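Local coordinates for glutamate receptor 1 (Adineta vaga, PDB 4IO2), which binds glutamate through this extracellular ligand-binding domain and, as in other members of its family, probably gates an ion channel, at residues A[109-113]-A[192-196]. Sequence-based numbering, arbitrary orientation.
Sequences ILMRK and YCNLT
Run the end of strand 103-112 antiparallel to the start of strand 195-198, which follows a type I turn, Y192 to L195, closed by L195 N to Y192 O (3.1 Å). M111 and T196 form the hydrogen-bonded pair: M111 N to T196 O is 3.0 Å, T196 N to M111 O 2.8 Å. R112 and L195 make the next, non-hydrogen-bonded pair, CA atoms 4.5 Å apart. Past the strand end, K113 N reaches N194 O (3.0 Å), tying the turn down. The extended K113 side chain runs along the turn to a weak bond from NZ to C193 O (3.0 Å), and a water bridges NZ to N194 OD1.

On one face, M111 CG meets T196 CG2 (3.9 Å). On the other, L110 CD1 lies 4.1 Å from L195 CB, and both leucines pack on helices 162-170 and 181-190. R112 points away; NH1 hydrogen-bonds I174 O and L169 O, NH2 salt-bridges D175. Disulfide C193-C247 pins the turn to the C-terminal tail, in the lower lobe of the clamshell ligand-binding domain of ionotropic glutamate receptors.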
# COMPACT_ATOMS: atom_id res chain seq x y z
N ILE A 109 11.82 -2.18 15.75
CA ILE A 109 13.07 -2.29 16.44
C ILE A 109 13.27 -3.72 16.98
O ILE A 109 12.41 -4.24 17.69
CB ILE A 109 13.14 -1.28 17.57
CG1 ILE A 109 13.00 0.15 17.04
CG2 ILE A 109 14.45 -1.48 18.36
CD1 ILE A 109 12.71 1.22 18.09
N LEU A 110 14.41 -4.34 16.63
CA LEU A 110 14.83 -5.71 17.03
C LEU A 110 15.89 -5.57 18.13
O LEU A 110 16.82 -4.80 17.99
CB LEU A 110 15.43 -6.44 15.82
CG LEU A 110 15.92 -7.88 16.05
CD1 LEU A 110 14.78 -8.80 16.32
CD2 LEU A 110 16.72 -8.40 14.81
N MET A 111 15.78 -6.42 19.15
CA MET A 111 16.71 -6.34 20.29
C MET A 111 16.71 -7.65 21.05
O MET A 111 15.85 -8.50 20.82
CB MET A 111 16.25 -5.23 21.23
CG MET A 111 14.91 -5.48 21.96
SD MET A 111 14.49 -4.10 23.08
CE MET A 111 13.25 -4.83 24.14
N ARG A 112 17.66 -7.83 21.97
CA ARG A 112 17.62 -8.95 22.90
C ARG A 112 16.45 -8.81 23.85
O ARG A 112 16.13 -7.70 24.32
CB ARG A 112 18.87 -8.97 23.76
CG ARG A 112 20.15 -9.27 23.01
CD ARG A 112 21.36 -9.21 24.00
NE ARG A 112 21.48 -7.89 24.67
CZ ARG A 112 22.04 -6.80 24.14
NH1 ARG A 112 22.55 -6.84 22.91
NH2 ARG A 112 22.06 -5.65 24.83
N LYS A 113 15.84 -9.95 24.17
CA LYS A 113 14.85 -9.97 25.26
C LYS A 113 15.40 -9.31 26.52
O LYS A 113 16.55 -9.52 26.86
CB LYS A 113 14.39 -11.39 25.54
CG LYS A 113 13.35 -11.79 24.59
CD LYS A 113 12.64 -13.06 25.00
CE LYS A 113 11.51 -13.37 24.05
NZ LYS A 113 10.86 -14.69 24.36
N TYR A 192 14.76 -17.35 16.47
CA TYR A 192 15.51 -16.69 17.54
C TYR A 192 14.60 -16.29 18.68
O TYR A 192 14.18 -15.13 18.77
CB TYR A 192 16.26 -15.47 17.01
CG TYR A 192 17.41 -15.85 16.12
CD1 TYR A 192 18.64 -16.16 16.65
CD2 TYR A 192 17.26 -15.91 14.75
CE1 TYR A 192 19.68 -16.51 15.83
CE2 TYR A 192 18.30 -16.25 13.94
CZ TYR A 192 19.50 -16.57 14.49
OH TYR A 192 20.54 -16.93 13.68
N CYS A 193 14.33 -17.26 19.55
CA CYS A 193 13.34 -17.11 20.59
C CYS A 193 13.78 -16.12 21.68
O CYS A 193 12.95 -15.67 22.46
CB CYS A 193 13.01 -18.48 21.18
SG CYS A 193 12.39 -19.70 19.94
N ASN A 194 15.07 -15.78 21.72
CA ASN A 194 15.59 -14.84 22.71
C ASN A 194 15.85 -13.43 22.17
O ASN A 194 16.47 -12.57 22.82
CB ASN A 194 16.88 -15.39 23.35
CG ASN A 194 16.66 -16.71 24.07
OD1 ASN A 194 15.63 -16.92 24.73
ND2 ASN A 194 17.65 -17.60 23.96
N LEU A 195 15.38 -13.20 20.95
CA LEU A 195 15.33 -11.85 20.39
C LEU A 195 13.87 -11.45 20.40
O LEU A 195 13.00 -12.32 20.42
CB LEU A 195 15.89 -11.82 18.94
CG LEU A 195 17.37 -12.15 18.82
CD1 LEU A 195 17.84 -12.03 17.38
CD2 LEU A 195 18.26 -11.27 19.69
N THR A 196 13.59 -10.15 20.34
CA THR A 196 12.22 -9.63 20.39
C THR A 196 12.10 -8.27 19.70
O THR A 196 13.11 -7.68 19.29
CB THR A 196 11.71 -9.55 21.86
OG1 THR A 196 10.27 -9.43 21.86
CG2 THR A 196 12.37 -8.39 22.62
O HOH W 1 12.96 -16.68 25.58